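PDB 6EVS: N-deoxyribosyltransferase from Bacillus psychrosaccharolyticus, which catalyses the transfer of 2-deoxyribosyl groups between nucleobases, a reaction used to synthesise modified nucleosides. Local coordinates for residues Y5-P9 with D79-E85; L114-F118 with L132-Y137; I72-N76 with P101-I105. All coordinates share one frame; numbering follows the deposited sequence.

Contact 1 (Y5-P9 with D79-E85); sequences YLASP and DTGTAWE
Tyr-5 and Glu-85 cross at about a right angle, with the phenol ring and the carboxylate turned 86° against each other. Tyr-5 OH donates to Glu-85 OE2 over 2.9 Å, reaching it from well above the carboxylate plane. The other oxygen, OE1, lies at the edge of the ring and close to its plane, 3.6 Å from Tyr-5 CE2, and also rests on the methyl of Ala-7. Extended beyond CG (chi2 172°), the glutamate carries its carboxylate from the helix across to both residues. A water accepts from Ser-8 N at 3.0 Å and probably donates to Glu-85 OE1 at 2.6 Å, although further acceptors compete for its protons.

One turn earlier, Thr-82 points its two branches at different residues: CG2 lies 3.5 Å from Ala-7 O, while OG1 sits 3.2 Å from both Ser-8 CA and Pro-9 CD. Asp-79 OD1, in a poorly ordered side chain, touches the ring of Pro-9 and is hydrogen-bonded to Asn-76.

This buried polar cluster lies at the C-terminal end of strand 3-7, where parallel alpha/beta folds commonly carry their active sites. Strand 68-72 pairs alongside, helix 49-65 packs on Tyr-5 and Glu-85, and Met-109 of a second subunit also reaches Glu-85.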
loop_
_atom_site.group_PDB
_atom_site.type_symbol
_atom_site.label_atom_id
_atom_site.label_comp_id
_atom_site.label_asym_id
_atom_site.label_seq_id
_atom_site.Cartn_x
_atom_site.Cartn_y
_atom_site.Cartn_z
ATOM N N TYR A 5 8.200 -9.693 14.339
ATOM C CA TYR A 5 7.432 -8.940 15.323
ATOM C C TYR A 5 6.585 -9.904 16.137
ATOM O O TYR A 5 5.736 -10.597 15.568
ATOM C CB TYR A 5 6.533 -7.919 14.630
ATOM C CG TYR A 5 5.810 -6.987 15.587
ATOM C CD1 TYR A 5 6.372 -5.753 15.949
ATOM C CD2 TYR A 5 4.572 -7.330 16.136
ATOM C CE1 TYR A 5 5.708 -4.888 16.849
ATOM C CE2 TYR A 5 3.911 -6.479 17.012
ATOM C CZ TYR A 5 4.482 -5.269 17.376
ATOM O OH TYR A 5 3.786 -4.435 18.225
ATOM N N LEU A 6 6.758 -9.903 17.465
ATOM C CA LEU A 6 6.030 -10.861 18.317
ATOM C C LEU A 6 4.755 -10.182 18.801
ATOM O O LEU A 6 4.791 -9.344 19.710
ATOM C CB LEU A 6 6.916 -11.317 19.466
ATOM C CG LEU A 6 6.313 -12.272 20.488
ATOM C CD1 LEU A 6 5.748 -13.500 19.768
ATOM C CD2 LEU A 6 7.392 -12.650 21.482
ATOM N N ALA A 7 3.623 -10.505 18.170
ATOM C CA ALA A 7 2.328 -9.930 18.540
ATOM C C ALA A 7 1.641 -10.819 19.584
ATOM O O ALA A 7 1.169 -11.917 19.268
ATOM C CB ALA A 7 1.422 -9.763 17.321
ATOM N N SER A 8 1.502 -10.307 20.809
ATOM C CA SER A 8 0.852 -11.070 21.872
ATOM C C SER A 8 0.524 -10.143 23.034
ATOM O O SER A 8 1.260 -9.178 23.269
ATOM C CB SER A 8 1.747 -12.207 22.375
ATOM O OG SER A 8 1.198 -12.781 23.589
ATOM N N PRO A 9 -0.539 -10.401 23.795
ATOM C CA PRO A 9 -0.693 -9.713 25.077
ATOM C C PRO A 9 0.416 -10.140 26.027
ATOM O O PRO A 9 1.078 -11.158 25.825
ATOM C CB PRO A 9 -2.070 -10.173 25.576
ATOM C CG PRO A 9 -2.283 -11.516 24.925
ATOM C CD PRO A 9 -1.628 -11.363 23.545
ATOM N N ASP A 79 -7.068 -10.236 23.513
ATOM C CA ASP A 79 -6.354 -10.327 22.256
ATOM C C ASP A 79 -6.662 -9.165 21.321
ATOM O O ASP A 79 -6.388 -9.258 20.119
ATOM C CB ASP A 79 -6.676 -11.662 21.583
ATOM C CG ASP A 79 -5.927 -12.814 22.211
ATOM O OD1 ASP A 79 -4.878 -12.568 22.840
ATOM O OD2 ASP A 79 -6.380 -13.963 22.074
ATOM N N THR A 80 -7.222 -8.076 21.850
ATOM C CA THR A 80 -7.693 -6.979 21.004
ATOM C C THR A 80 -6.540 -6.325 20.243
ATOM O O THR A 80 -6.567 -6.215 19.006
ATOM C CB THR A 80 -8.438 -5.968 21.887
ATOM O OG1 THR A 80 -9.305 -6.687 22.772
ATOM C CG2 THR A 80 -9.286 -5.046 21.060
ATOM N N GLY A 81 -5.505 -5.888 20.963
ATOM C CA GLY A 81 -4.378 -5.259 20.290
ATOM C C GLY A 81 -3.631 -6.236 19.406
ATOM O O GLY A 81 -3.192 -5.881 18.310
ATOM N N THR A 82 -3.481 -7.487 19.865
ATOM C CA THR A 82 -2.828 -8.493 19.024
ATOM C C THR A 82 -3.604 -8.698 17.732
ATOM O O THR A 82 -3.025 -8.679 16.635
ATOM C CB THR A 82 -2.690 -9.820 19.782
ATOM O OG1 THR A 82 -1.788 -9.640 20.880
ATOM C CG2 THR A 82 -2.143 -10.918 18.850
ATOM N N ALA A 83 -4.926 -8.852 17.838
ATOM C CA ALA A 83 -5.747 -9.028 16.639
ATOM C C ALA A 83 -5.603 -7.838 15.688
ATOM O O ALA A 83 -5.493 -8.016 14.466
ATOM C CB ALA A 83 -7.212 -9.225 17.042
ATOM N N TRP A 84 -5.578 -6.620 16.244
ATOM C CA TRP A 84 -5.332 -5.409 15.449
ATOM C C TRP A 84 -3.990 -5.493 14.729
ATOM O O TRP A 84 -3.881 -5.181 13.527
ATOM C CB TRP A 84 -5.404 -4.183 16.387
ATOM C CG TRP A 84 -5.361 -2.822 15.711
ATOM C CD1 TRP A 84 -6.423 -1.995 15.455
ATOM C CD2 TRP A 84 -4.198 -2.145 15.211
ATOM N NE1 TRP A 84 -5.993 -0.855 14.803
ATOM C CE2 TRP A 84 -4.633 -0.913 14.657
ATOM C CE3 TRP A 84 -2.831 -2.448 15.191
ATOM C CZ2 TRP A 84 -3.744 0.020 14.087
ATOM C CZ3 TRP A 84 -1.942 -1.515 14.594
ATOM C CH2 TRP A 84 -2.414 -0.307 14.053
ATOM N N GLU A 85 -2.951 -5.933 15.437
ATOM C CA GLU A 85 -1.631 -6.017 14.819
ATOM C C GLU A 85 -1.573 -7.080 13.732
ATOM O O GLU A 85 -0.801 -6.930 12.781
ATOM C CB GLU A 85 -0.568 -6.290 15.884
ATOM C CG GLU A 85 -0.471 -5.132 16.879
ATOM C CD GLU A 85 0.422 -5.435 18.062
ATOM O OE1 GLU A 85 0.592 -6.621 18.437
ATOM O OE2 GLU A 85 0.945 -4.463 18.632
HETATM O O HOH W 1 1.427 -7.324 20.823
#

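Contact 2 (L114-F118 with L132-Y137); sequences LHAYF and LPIKPY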
loop_
_atom_site.group_PDB
_atom_site.type_symbol
_atom_site.label_atom_id
_atom_site.label_comp_id
_atom_site.label_asym_id
_atom_site.label_seq_id
_atom_site.Cartn_x
_atom_site.Cartn_y
_atom_site.Cartn_z
ATOM N N LEU A 114 -3.727 -16.049 7.914
ATOM C CA LEU A 114 -2.442 -16.502 8.410
ATOM C C LEU A 114 -1.760 -17.306 7.323
ATOM O O LEU A 114 -2.410 -17.841 6.422
ATOM C CB LEU A 114 -2.596 -17.332 9.695
ATOM C CG LEU A 114 -3.344 -18.649 9.734
ATOM C CD1 LEU A 114 -2.448 -19.808 9.290
ATOM C CD2 LEU A 114 -3.895 -18.898 11.160
ATOM N N HIS A 115 -0.437 -17.357 7.387
ATOM C CA HIS A 115 0.304 -18.185 6.445
ATOM C C HIS A 115 0.731 -19.511 7.055
ATOM O O HIS A 115 0.831 -20.509 6.339
ATOM C CB HIS A 115 1.554 -17.439 5.945
ATOM C CG HIS A 115 2.296 -18.190 4.886
ATOM N ND1 HIS A 115 1.790 -18.382 3.621
ATOM C CD2 HIS A 115 3.490 -18.828 4.917
ATOM C CE1 HIS A 115 2.654 -19.088 2.907
ATOM N NE2 HIS A 115 3.697 -19.368 3.668
ATOM N N ALA A 116 1.004 -19.535 8.360
ATOM C CA ALA A 116 1.409 -20.762 9.027
ATOM C C ALA A 116 0.813 -20.783 10.429
ATOM O O ALA A 116 0.800 -19.766 11.130
ATOM C CB ALA A 116 2.938 -20.894 9.077
ATOM N N TYR A 117 0.287 -21.939 10.814
ATOM C CA TYR A 117 -0.396 -22.118 12.085
ATOM C C TYR A 117 0.289 -23.234 12.861
ATOM O O TYR A 117 0.556 -24.308 12.304
ATOM C CB TYR A 117 -1.876 -22.449 11.858
ATOM C CG TYR A 117 -2.634 -22.795 13.127
ATOM C CD1 TYR A 117 -2.941 -24.121 13.445
ATOM C CD2 TYR A 117 -3.032 -21.797 14.010
ATOM C CE1 TYR A 117 -3.635 -24.438 14.608
ATOM C CE2 TYR A 117 -3.719 -22.104 15.181
ATOM C CZ TYR A 117 -4.021 -23.427 15.471
ATOM O OH TYR A 117 -4.707 -23.751 16.624
ATOM N N PHE A 118 0.555 -22.981 14.148
ATOM C CA PHE A 118 1.284 -23.897 15.018
ATOM C C PHE A 118 0.531 -24.124 16.324
ATOM O O PHE A 118 -0.080 -23.196 16.872
ATOM C CB PHE A 118 2.685 -23.353 15.341
ATOM C CG PHE A 118 3.506 -23.066 14.126
ATOM C CD1 PHE A 118 3.531 -21.794 13.573
ATOM C CD2 PHE A 118 4.224 -24.085 13.513
ATOM C CE1 PHE A 118 4.284 -21.536 12.437
ATOM C CE2 PHE A 118 4.971 -23.835 12.380
ATOM C CZ PHE A 118 4.994 -22.571 11.845
ATOM N N LEU A 132 9.507 -20.511 3.795
ATOM C CA LEU A 132 8.185 -20.096 4.249
ATOM C C LEU A 132 7.061 -20.939 3.629
ATOM O O LEU A 132 6.170 -20.407 2.962
ATOM C CB LEU A 132 7.987 -18.615 3.956
ATOM C CG LEU A 132 6.902 -17.820 4.670
ATOM C CD1 LEU A 132 7.495 -17.111 5.886
ATOM C CD2 LEU A 132 6.258 -16.808 3.730
ATOM N N PRO A 133 7.064 -22.250 3.846
ATOM C CA PRO A 133 6.001 -23.070 3.273
ATOM C C PRO A 133 4.670 -22.755 3.938
ATOM O O PRO A 133 4.604 -22.285 5.081
ATOM C CB PRO A 133 6.462 -24.501 3.555
ATOM C CG PRO A 133 7.338 -24.389 4.738
ATOM C CD PRO A 133 7.992 -23.051 4.667
ATOM N N ILE A 134 3.597 -22.963 3.184
ATOM C CA ILE A 134 2.273 -22.685 3.719
ATOM C C ILE A 134 1.910 -23.783 4.709
ATOM O O ILE A 134 2.243 -24.956 4.508
ATOM C CB ILE A 134 1.254 -22.554 2.569
ATOM C CG1 ILE A 134 -0.075 -21.968 3.063
ATOM C CG2 ILE A 134 1.086 -23.850 1.795
ATOM C CD1 ILE A 134 -1.100 -21.794 1.956
ATOM N N LYS A 135 1.271 -23.408 5.815
ATOM C CA LYS A 135 0.909 -24.365 6.868
ATOM C C LYS A 135 -0.442 -23.928 7.403
ATOM O O LYS A 135 -0.539 -23.291 8.459
ATOM C CB LYS A 135 1.977 -24.400 7.962
ATOM C CG LYS A 135 1.999 -25.653 8.815
ATOM C CD LYS A 135 3.247 -25.681 9.706
ATOM C CE LYS A 135 4.000 -27.020 9.595
ATOM N NZ LYS A 135 5.027 -27.059 8.492
ATOM N N PRO A 136 -1.510 -24.208 6.670
ATOM C CA PRO A 136 -2.787 -23.547 6.938
ATOM C C PRO A 136 -3.512 -24.124 8.146
ATOM O O PRO A 136 -3.268 -25.247 8.593
ATOM C CB PRO A 136 -3.585 -23.789 5.652
ATOM C CG PRO A 136 -3.017 -25.049 5.090
ATOM C CD PRO A 136 -1.574 -25.105 5.501
ATOM N N TYR A 137 -4.409 -23.296 8.676
ATOM C CA TYR A 137 -5.332 -23.685 9.730
ATOM C C TYR A 137 -6.418 -24.586 9.150
ATOM O O TYR A 137 -7.163 -24.171 8.256
ATOM C CB TYR A 137 -5.937 -22.426 10.338
ATOM C CG TYR A 137 -7.041 -22.611 11.378
ATOM C CD1 TYR A 137 -6.747 -22.597 12.735
ATOM C CD2 TYR A 137 -8.374 -22.695 11.001
ATOM C CE1 TYR A 137 -7.737 -22.708 13.675
ATOM C CE2 TYR A 137 -9.373 -22.814 11.938
ATOM C CZ TYR A 137 -9.046 -22.818 13.275
ATOM O OH TYR A 137 -10.031 -22.932 14.228
#
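With CG anti to the backbone N (chi1 -175°), the imidazole of His-115 swings out to Leu-132 and Ile-134; CG is likewise anti to N in Tyr-117 and Tyr-137, and these two side chains leave the backbone side by side, pointing the same way. His-115 NE2 donates to Leu-132 O over 2.8 Å; the oxygen lies close to the ring plane, although the donor stands above the carbonyl plane. Ile-134 CA covers one face of this ring in a CH-pi contact, 4.0 Å from the centroid, and Leu-132 CG packs 3.6 Å from His-115 CD2.

Between the two ring sites the backbones join in the hydrogen-bond pattern of a parallel beta bridge, Lys-135 N to His-115 O at 3.0 Å and Lys-135 O from Tyr-117 N at 2.8 Å. This single bridge pins the C-terminal tail to strand 116-118, an outermost strand of the parallel sheet within the chain; end to end, segments 114-118 and 132-137 run 86° apart.

The tyrosines form a T-shaped pair with planes 81° apart, Tyr-137 CD1 sitting 3.8 Å above the centre of the Tyr-117 ring. Tyr-117 OH is bonded to Glu-119. On the other flank Lys-135 CD touches Phe-118 CE2 at 3.7 Å, and Asn-58 of a third subunit packs on His-115 and Ile-134.

Contact 3 (I72-N76 with P101-I105); sequences IIGDN and PTGEI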
loop_
_atom_site.group_PDB
_atom_site.type_symbol
_atom_site.label_atom_id
_atom_site.label_comp_id
_atom_site.label_asym_id
_atom_site.label_seq_id
_atom_site.Cartn_x
_atom_site.Cartn_y
_atom_site.Cartn_z
ATOM N N ILE A 72 0.480 -14.735 19.041
ATOM C CA ILE A 72 0.033 -15.736 20.007
ATOM C C ILE A 72 -1.421 -15.431 20.352
ATOM O O ILE A 72 -1.731 -14.343 20.854
ATOM C CB ILE A 72 0.908 -15.752 21.271
ATOM C CG1 ILE A 72 2.368 -16.024 20.898
ATOM C CG2 ILE A 72 0.360 -16.782 22.301
ATOM C CD1 ILE A 72 3.339 -15.851 22.056
ATOM N N ILE A 73 -2.317 -16.355 20.023
ATOM C CA ILE A 73 -3.737 -16.180 20.280
ATOM C C ILE A 73 -4.179 -17.374 21.102
ATOM O O ILE A 73 -4.007 -18.521 20.671
ATOM C CB ILE A 73 -4.552 -16.063 18.981
ATOM C CG1 ILE A 73 -4.291 -14.720 18.289
ATOM C CG2 ILE A 73 -6.042 -16.244 19.268
ATOM C CD1 ILE A 73 -4.962 -13.544 18.933
ATOM N N GLY A 74 -4.709 -17.108 22.288
ATOM C CA GLY A 74 -5.136 -18.164 23.185
ATOM C C GLY A 74 -6.526 -17.895 23.729
ATOM O O GLY A 74 -7.419 -17.410 23.029
ATOM N N ASP A 75 -6.690 -18.221 25.006
ATOM C CA ASP A 75 -7.952 -18.167 25.739
ATOM C C ASP A 75 -8.092 -16.860 26.504
ATOM O O ASP A 75 -8.498 -16.853 27.663
ATOM C CB ASP A 75 -8.027 -19.349 26.697
ATOM C CG ASP A 75 -9.060 -20.358 26.294
ATOM O OD1 ASP A 75 -9.816 -20.058 25.351
ATOM O OD2 ASP A 75 -9.139 -21.436 26.933
ATOM N N ASN A 76 -7.782 -15.734 25.874
ATOM C CA ASN A 76 -7.299 -14.585 26.616
ATOM C C ASN A 76 -8.334 -13.501 26.832
ATOM O O ASN A 76 -8.143 -12.663 27.732
ATOM C CB ASN A 76 -6.108 -13.959 25.888
ATOM C CG ASN A 76 -4.849 -14.760 26.048
ATOM O OD1 ASN A 76 -4.769 -15.647 26.901
ATOM N ND2 ASN A 76 -3.855 -14.463 25.228
ATOM N N PRO A 101 -1.927 -21.526 22.152
ATOM C CA PRO A 101 -1.658 -22.447 23.276
ATOM C C PRO A 101 -2.829 -23.363 23.607
ATOM O O PRO A 101 -2.626 -24.378 24.288
ATOM C CB PRO A 101 -1.351 -21.496 24.451
ATOM C CG PRO A 101 -1.028 -20.163 23.818
ATOM C CD PRO A 101 -1.844 -20.110 22.556
ATOM N N THR A 102 -4.039 -23.045 23.144
ATOM C CA THR A 102 -5.241 -23.790 23.508
ATOM C C THR A 102 -5.760 -24.703 22.409
ATOM O O THR A 102 -6.429 -25.687 22.714
ATOM C CB THR A 102 -6.364 -22.819 23.897
ATOM O OG1 THR A 102 -6.968 -22.285 22.709
ATOM C CG2 THR A 102 -5.805 -21.669 24.718
ATOM N N GLY A 103 -5.490 -24.394 21.143
ATOM C CA GLY A 103 -6.056 -25.165 20.057
ATOM C C GLY A 103 -7.544 -24.983 19.858
ATOM O O GLY A 103 -8.179 -25.829 19.226
ATOM N N GLU A 104 -8.122 -23.899 20.370
ATOM C CA GLU A 104 -9.550 -23.658 20.228
ATOM C C GLU A 104 -9.868 -23.062 18.858
ATOM O O GLU A 104 -8.984 -22.831 18.029
ATOM C CB GLU A 104 -10.042 -22.748 21.341
ATOM C CG GLU A 104 -10.240 -23.480 22.629
ATOM C CD GLU A 104 -10.427 -22.537 23.779
ATOM O OE1 GLU A 104 -10.931 -21.422 23.536
ATOM O OE2 GLU A 104 -10.084 -22.911 24.920
ATOM N N ILE A 105 -11.161 -22.805 18.621
ATOM C CA ILE A 105 -11.616 -22.229 17.359
ATOM C C ILE A 105 -11.259 -20.748 17.325
ATOM O O ILE A 105 -11.406 -20.030 18.324
ATOM C CB ILE A 105 -13.132 -22.453 17.174
ATOM C CG1 ILE A 105 -13.418 -23.902 16.752
ATOM C CG2 ILE A 105 -13.703 -21.478 16.142
ATOM C CD1 ILE A 105 -14.724 -24.474 17.297
#
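Asp-75 and Glu-104 bring their carboxylates together at the solvent-exposed end of the contact, with side chains crossing at about a right angle and the carboxylate planes 58° apart. Asp-75 OD1 lies 2.5 Å from Glu-104 OE1, and Asp-75 OD2 lies 2.7 Å from Glu-104 OE2. Oxygens this close suggest that one of the acids is probably protonated, but the pair remains doubtful because the distances are very short and both residues touch a crystal neighbour.

Just inside this pair the contact turns apolar. The methyl CG2 of Thr-102 packs against the main chain at Asp-75 N, 3.6 Å away, as well as on Asp-75 CB and Gly-74 CA. Deeper still, the ring of Pro-101 lies along the 72-74 backbone: its CD comes within 3.3 Å of Ile-73 O, and its CG meets Ile-72 CG2 at 4.0 Å, these two side chains being roughly perpendicular.

The second shell fixes these groups. Thr-102 OG1, set between its own backbone N and carbonyl carbon (chi1 79°), accepts from Glu-104 N over 3.1 Å. The same torsion turns CG2 towards Gly-74 and Asp-75, and the OG1 bond closes an ST turn that brings Glu-104 round to Asp-75. Ser-100 OG is hydrogen-bonded to both Ile-73 O and Gly-103 N, and thus ties the two loops together at their base. His-18 of helix 13-28 packs on Pro-101.

These are the loops that leave the C-terminal ends of strands 68-72 and 96-99, neighbours in the sheet, and lead into helices 80-91 and 108-111. Such strand-loop-helix connections, in a parallel sheet of strand order 2-1-3-4-5, belong to the flavodoxin-like, doubly wound alpha/beta fold.

How the contacts relate
Contact 1 is fully buried, whereas contacts 2 and 3 are only partly so. Contacts 1 and 2 both reach the parallel sheet, and contact 3 joins the loops that follow two of its strands. Contacts 1 and 3 adjoin each other: Ala-7 O probably accepts from Ile-72 N, and Asn-76 of contact 3 packs on Pro-9 of contact 1. Their segments alternate along the chain. Contact 2 lies about 11 Å from contact 1 by nearest atoms, but its Tyr-137 OH touches Ile-105 of contact 3. The chemistry follows position: a hydroxyl, a carboxylate and a water meet in the interior, backbone pairing and aromatic packing join the tail to the edge strand, and two acids face each other at the exposed ends of loops. Contacts 1 and 2 lie near other subunits; contact 3 does not.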